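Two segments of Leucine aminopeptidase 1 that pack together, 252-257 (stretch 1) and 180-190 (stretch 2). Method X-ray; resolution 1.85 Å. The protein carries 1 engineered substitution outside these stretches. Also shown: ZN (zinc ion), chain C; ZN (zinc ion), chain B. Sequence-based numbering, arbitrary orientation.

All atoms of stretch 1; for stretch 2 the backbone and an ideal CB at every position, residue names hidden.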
ATOM      1  N   LYS A 252      21.599 -21.400  10.830  1.00 14.96           N
ATOM      2  CA  LYS A 252      20.318 -21.387  10.104  1.00 14.89           C
ATOM      3  C   LYS A 252      20.547 -21.716   8.643  1.00 13.45           C
ATOM      4  O   LYS A 252      21.203 -20.943   7.915  1.00 13.99           O
ATOM      5  CB  LYS A 252      19.652 -19.998  10.194  1.00 13.98           C
ATOM      6  CG  LYS A 252      18.344 -19.879   9.350  1.00 14.01           C
ATOM      7  CD  LYS A 252      17.751 -18.470   9.449  1.00 12.83           C
ATOM      8  CE  LYS A 252      16.551 -18.374   8.480  1.00 10.58           C
ATOM      9  NZ  LYS A 252      15.870 -17.016   8.513  1.00 13.51           N
ATOM     10  N   GLY A 253      20.023 -22.868   8.224  1.00 15.83           N
ATOM     11  CA  GLY A 253      20.187 -23.345   6.849  1.00 13.67           C
ATOM     12  C   GLY A 253      18.888 -23.393   6.066  1.00 13.16           C
ATOM     13  O   GLY A 253      18.502 -24.442   5.533  1.00 14.47           O
ATOM     14  N   VAL A 254      18.218 -22.254   5.977  1.00 12.70           N
ATOM     15  CA  VAL A 254      17.009 -22.193   5.171  1.00 12.79           C
ATOM     16  C   VAL A 254      17.421 -22.018   3.706  1.00 13.98           C
ATOM     17  O   VAL A 254      17.797 -20.924   3.270  1.00 13.88           O
ATOM     18  CB  VAL A 254      16.058 -21.066   5.649  1.00 16.25           C
ATOM     19  CG1 VAL A 254      14.836 -20.983   4.707  1.00 17.21           C
ATOM     20  CG2 VAL A 254      15.583 -21.387   7.106  1.00 12.52           C
ATOM     21  N   VAL A 255      17.375 -23.122   2.956  1.00 13.90           N
ATOM     22  CA  VAL A 255      17.912 -23.106   1.596  1.00 13.54           C
ATOM     23  C   VAL A 255      17.105 -22.189   0.674  1.00 15.88           C
ATOM     24  O   VAL A 255      17.633 -21.633  -0.276  1.00 13.43           O
ATOM     25  CB  VAL A 255      18.037 -24.526   0.979  1.00 14.40           C
ATOM     26  CG1 VAL A 255      18.998 -25.384   1.818  1.00 14.37           C
ATOM     27  CG2 VAL A 255      16.681 -25.216   0.862  1.00 14.24           C
ATOM     28  N   TYR A 256      15.819 -22.036   0.973  1.00 15.75           N
ATOM     29  CA  TYR A 256      15.025 -20.978   0.357  1.00 14.01           C
ATOM     30  C   TYR A 256      13.909 -20.616   1.285  1.00 14.06           C
ATOM     31  O   TYR A 256      13.296 -21.496   1.881  1.00 13.60           O
ATOM     32  CB  TYR A 256      14.403 -21.445  -0.976  1.00 13.02           C
ATOM     33  CG  TYR A 256      13.959 -20.268  -1.791  1.00 18.89           C
ATOM     34  CD1 TYR A 256      14.866 -19.591  -2.616  1.00 14.48           C
ATOM     35  CD2 TYR A 256      12.648 -19.791  -1.701  1.00 17.99           C
ATOM     36  CE1 TYR A 256      14.467 -18.480  -3.369  1.00 13.19           C
ATOM     37  CE2 TYR A 256      12.231 -18.707  -2.444  1.00 15.61           C
ATOM     38  CZ  TYR A 256      13.129 -18.059  -3.261  1.00 16.16           C
ATOM     39  OH  TYR A 256      12.675 -16.998  -3.965  1.00 14.29           O
ATOM     40  N   ASP A 257      13.627 -19.324   1.379  1.00 12.77           N
ATOM     41  CA  ASP A 257      12.526 -18.847   2.213  1.00 13.22           C
ATOM     42  C   ASP A 257      11.483 -18.115   1.339  1.00 13.48           C
ATOM     43  O   ASP A 257      11.676 -16.958   0.965  1.00 15.44           O
ATOM     44  CB  ASP A 257      13.099 -17.903   3.269  1.00 12.76           C
ATOM     45  CG  ASP A 257      12.111 -17.599   4.379  1.00 15.46           C
ATOM     46  OD1 ASP A 257      10.982 -18.175   4.378  1.00 14.51           O
ATOM     47  OD2 ASP A 257      12.500 -16.791   5.256  1.00 14.89           O
ATOM     48  N   UNK A 180      21.651 -20.966  -6.593  1.00 14.65           N
ATOM     49  CA  UNK A 180      20.193 -20.896  -6.464  1.00 14.61           C
ATOM     50  C   UNK A 180      19.646 -22.144  -5.795  1.00 18.64           C
ATOM     51  O   UNK A 180      20.260 -23.198  -5.871  1.00 13.81           O
ATOM     52  CB  UNK A 180      19.540 -20.709  -7.835  1.00 14.61           C
ATOM     53  N   UNK A 181      18.493 -22.032  -5.150  1.00 12.52           N
ATOM     54  CA  UNK A 181      17.985 -23.148  -4.360  1.00 13.96           C
ATOM     55  C   UNK A 181      17.410 -24.305  -5.174  1.00 14.10           C
ATOM     56  O   UNK A 181      17.196 -25.392  -4.617  1.00 16.68           O
ATOM     57  CB  UNK A 181      16.906 -22.632  -3.405  1.00 13.96           C
ATOM     58  N   UNK A 182      17.121 -24.092  -6.465  1.00 16.17           N
ATOM     59  CA  UNK A 182      16.779 -25.245  -7.322  1.00 14.52           C
ATOM     60  C   UNK A 182      17.957 -26.205  -7.503  1.00 20.68           C
ATOM     61  O   UNK A 182      17.795 -27.372  -7.873  1.00 17.31           O
ATOM     62  CB  UNK A 182      16.306 -24.757  -8.693  1.00 14.52           C
ATOM     63  N   UNK A 183      19.146 -25.714  -7.187  1.00 15.75           N
ATOM     64  CA  UNK A 183      20.337 -26.562  -7.198  1.00 15.22           C
ATOM     65  C   UNK A 183      20.758 -26.905  -5.767  1.00 17.47           C
ATOM     66  O   UNK A 183      20.914 -28.087  -5.415  1.00 15.06           O
ATOM     67  CB  UNK A 183      21.482 -25.870  -7.940  1.00 15.22           C
ATOM     68  N   UNK A 184      20.941 -25.872  -4.937  1.00 16.71           N
ATOM     69  CA  UNK A 184      21.257 -26.107  -3.513  1.00 15.78           C
ATOM     70  C   UNK A 184      19.972 -26.331  -2.730  1.00 16.95           C
ATOM     71  O   UNK A 184      19.464 -25.449  -2.015  1.00 15.20           O
ATOM     72  CB  UNK A 184      22.038 -24.931  -2.922  1.00 15.78           C
ATOM     73  N   UNK A 185      19.437 -27.536  -2.870  1.00 15.37           N
ATOM     74  CA  UNK A 185      18.271 -27.967  -2.102  1.00 14.44           C
ATOM     75  C   UNK A 185      18.668 -28.358  -0.675  1.00 13.69           C
ATOM     76  O   UNK A 185      19.859 -28.395  -0.358  1.00 15.01           O
ATOM     77  CB  UNK A 185      17.581 -29.141  -2.799  1.00 14.44           C
ATOM     78  N   UNK A 186      17.701 -28.739   0.169  1.00 14.24           N
ATOM     79  CA  UNK A 186      18.087 -29.263   1.493  1.00 16.48           C
ATOM     80  C   UNK A 186      19.007 -30.476   1.346  1.00 19.13           C
ATOM     81  O   UNK A 186      20.015 -30.596   2.065  1.00 13.93           O
ATOM     82  CB  UNK A 186      16.847 -29.642   2.304  1.00 16.48           C
ATOM     83  N   UNK A 187      18.652 -31.374   0.423  1.00 14.25           N
ATOM     84  CA  UNK A 187      19.485 -32.568   0.150  1.00 16.54           C
ATOM     85  C   UNK A 187      20.908 -32.184  -0.246  1.00 15.79           C
ATOM     86  O   UNK A 187      21.891 -32.793   0.215  1.00 15.07           O
ATOM     87  CB  UNK A 187      18.857 -33.414  -0.960  1.00 16.54           C
ATOM     88  N   UNK A 188      21.025 -31.204  -1.140  1.00 17.87           N
ATOM     89  CA  UNK A 188      22.345 -30.795  -1.618  1.00 16.25           C
ATOM     90  C   UNK A 188      23.154 -30.159  -0.487  1.00 16.98           C
ATOM     91  O   UNK A 188      24.351 -30.389  -0.385  1.00 15.86           O
ATOM     92  CB  UNK A 188      22.212 -29.819  -2.788  1.00 16.25           C
ATOM     93  N   UNK A 189      22.507 -29.354   0.358  1.00 15.86           N
ATOM     94  CA  UNK A 189      23.239 -28.764   1.492  1.00 15.92           C
ATOM     95  C   UNK A 189      23.641 -29.811   2.561  1.00 13.75           C
ATOM     96  O   UNK A 189      24.748 -29.736   3.126  1.00 16.67           O
ATOM     97  CB  UNK A 189      22.381 -27.676   2.141  1.00 15.92           C
ATOM     98  N   UNK A 190      22.773 -30.791   2.825  1.00 15.31           N
ATOM     99  CA  UNK A 190      23.187 -31.944   3.647  1.00 16.06           C
ATOM    100  C   UNK A 190      24.453 -32.577   3.033  1.00 18.05           C
ATOM    101  O   UNK A 190      25.449 -32.814   3.742  1.00 17.22           O
ATOM    102  CB  UNK A 190      22.061 -32.975   3.745  1.00 16.06           C
TER
HETATM  103 ZN    ZN C 702      14.398 -17.062   6.985  1.00 18.97          ZN
HETATM  104 ZN    ZN B 701      11.464 -16.241   6.941  1.00 18.80          ZN

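Position 180 opens the stretch with its CA-to-CB bond pointing away from stretch 1, which therefore sets no demand on the side chain. The backbone angles, -66/154, would admit most residues and lie within the range a proline ring permits. The deposited residue is Pro180; its carbonyl oxygen accepts from the backbone N of the residues at 183 and 184, tightening the turn that follows.

Position 181 is where the backbones come closest, its CA 6.0 Å from Val255 CA. The CA-to-CB bond points toward stretch 1, and the ideal CB already lies 3.4 Å from Val255 O and 3.7 Å from Tyr256 CB. With so little room ahead, a small residue suits best: alanine, or perhaps glycine or serine. It is Ala181, whose CB rests 3.3 Å from Val255 O. The methyl makes an apolar contact with the base of the tyrosine side chain, approaching the ring obliquely.

Positions 182 and 183 turn beyond reach of stretch 1, so polar and apolar side chains are equally compatible with it. They are Asn182, whose amide is hydrogen-bonded elsewhere in the structure, and Ile183.

At 184 the CB points sideways and finds nothing of stretch 1 within 5.5 Å, leaving the choice wide. Here the backbone does the work: the carbonyl O of 184 sits 3.4 Å from Val255 CB. A water lies 2.9 Å from O of 184 and 2.7 Å from Val255 O, within hydrogen-bonding distance of both. The residue is Leu184, with only a small area covered by stretch 1.

Position 185 points away and immediately precedes a helix, with angles of -78/178. Serine, threonine, aspartate or asparagine would suit, since each can accept from a free backbone NH of the first turn. Thr185 does so: its OG1 accepts from the N of residue 188 at 3.1 Å, capping the helix.

At 186 the CB points sideways, 4.7 Å from Val255 CG2, so a methyl-bearing side chain such as threonine, valine or alanine would fit beside the valine. Thr186 places its CG2 3.8 Å from Val255 CG2, while its OG1 is hydrogen-bonded elsewhere in the structure.

Positions 187 and 188 point away and sideways respectively, without touching stretch 1, so helix-compatible residues would do at both, an acidic one being favored at 187 near the helix N-terminus. They are Asp187, whose negative charge favors the helix dipole, and Ala188, a good helix former that supplies the capped NH.

Position 189 turns back toward stretch 1, its ideal CB 4.1 Å from Val255 CG1. An apolar side chain such as leucine, isoleucine or methionine suits this site, which faces a valine methyl and a glycine without a side chain. Leu189 (chi1 t, chi2 p) brings CD2 to 3.9 Å from Val255 CG1 and 4.4 Å from Gly253 O; an ideal CB on Gly253 would lie 3.6 Å from that CD2.

Position 190 is out of reach, so any helix-compatible residue would do; it is Val190.

Stretch 2 180-190: PANILTTDALV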
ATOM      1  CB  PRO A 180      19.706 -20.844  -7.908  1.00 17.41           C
ATOM      2  CG  PRO A 180      20.811 -21.442  -8.730  1.00 24.00           C
ATOM      3  CD  PRO A 180      22.094 -21.065  -7.997  1.00 19.70           C
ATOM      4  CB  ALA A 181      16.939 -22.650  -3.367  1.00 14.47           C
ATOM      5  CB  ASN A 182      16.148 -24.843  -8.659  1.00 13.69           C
ATOM      6  CG  ASN A 182      17.066 -24.014  -9.512  1.00 18.52           C
ATOM      7  OD1 ASN A 182      17.828 -23.185  -8.999  1.00 16.03           O
ATOM      8  ND2 ASN A 182      16.994 -24.211 -10.825  1.00 16.18           N
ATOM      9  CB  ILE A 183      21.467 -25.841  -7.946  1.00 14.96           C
ATOM     10  CG1 ILE A 183      21.037 -25.605  -9.411  1.00 21.12           C
ATOM     11  CG2 ILE A 183      22.785 -26.630  -7.848  1.00 17.80           C
ATOM     12  CD1 ILE A 183      22.052 -24.850 -10.248  1.00 25.04           C
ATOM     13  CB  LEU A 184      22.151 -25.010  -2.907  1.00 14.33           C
ATOM     14  CG  LEU A 184      22.733 -25.413  -1.532  1.00 15.38           C
ATOM     15  CD1 LEU A 184      23.961 -26.383  -1.659  1.00 16.39           C
ATOM     16  CD2 LEU A 184      23.134 -24.165  -0.757  1.00 16.50           C
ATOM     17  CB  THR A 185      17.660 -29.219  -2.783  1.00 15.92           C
ATOM     18  OG1 THR A 185      18.669 -30.238  -2.824  1.00 15.00           O
ATOM     19  CG2 THR A 185      17.189 -28.885  -4.236  1.00 16.00           C
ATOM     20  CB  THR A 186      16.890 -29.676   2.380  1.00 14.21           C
ATOM     21  OG1 THR A 186      16.145 -30.712   1.732  1.00 16.16           O
ATOM     22  CG2 THR A 186      15.959 -28.469   2.667  1.00 13.61           C
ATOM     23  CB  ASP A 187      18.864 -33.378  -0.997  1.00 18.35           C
ATOM     24  CG  ASP A 187      17.573 -34.116  -0.583  1.00 24.17           C
ATOM     25  OD1 ASP A 187      17.266 -34.198   0.617  1.00 20.04           O
ATOM     26  OD2 ASP A 187      16.878 -34.628  -1.482  1.00 21.18           O
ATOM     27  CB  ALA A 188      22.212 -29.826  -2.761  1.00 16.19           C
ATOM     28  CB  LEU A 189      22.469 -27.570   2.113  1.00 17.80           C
ATOM     29  CG  LEU A 189      23.186 -26.822   3.266  1.00 17.14           C
ATOM     30  CD1 LEU A 189      24.602 -26.349   2.839  1.00 14.56           C
ATOM     31  CD2 LEU A 189      22.344 -25.607   3.744  1.00 18.19           C
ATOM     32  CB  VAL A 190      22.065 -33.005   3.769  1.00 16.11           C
ATOM     33  CG1 VAL A 190      22.605 -34.326   4.397  1.00 16.38           C
ATOM     34  CG2 VAL A 190      20.891 -32.463   4.612  1.00 17.54           C
TER
HETATM   35  O   HOH W   1      19.932 -22.685  -1.286  1.00 16.40           O
HETATM   36  O   HOH W   2      13.209 -15.473   7.626  1.00 14.92           O
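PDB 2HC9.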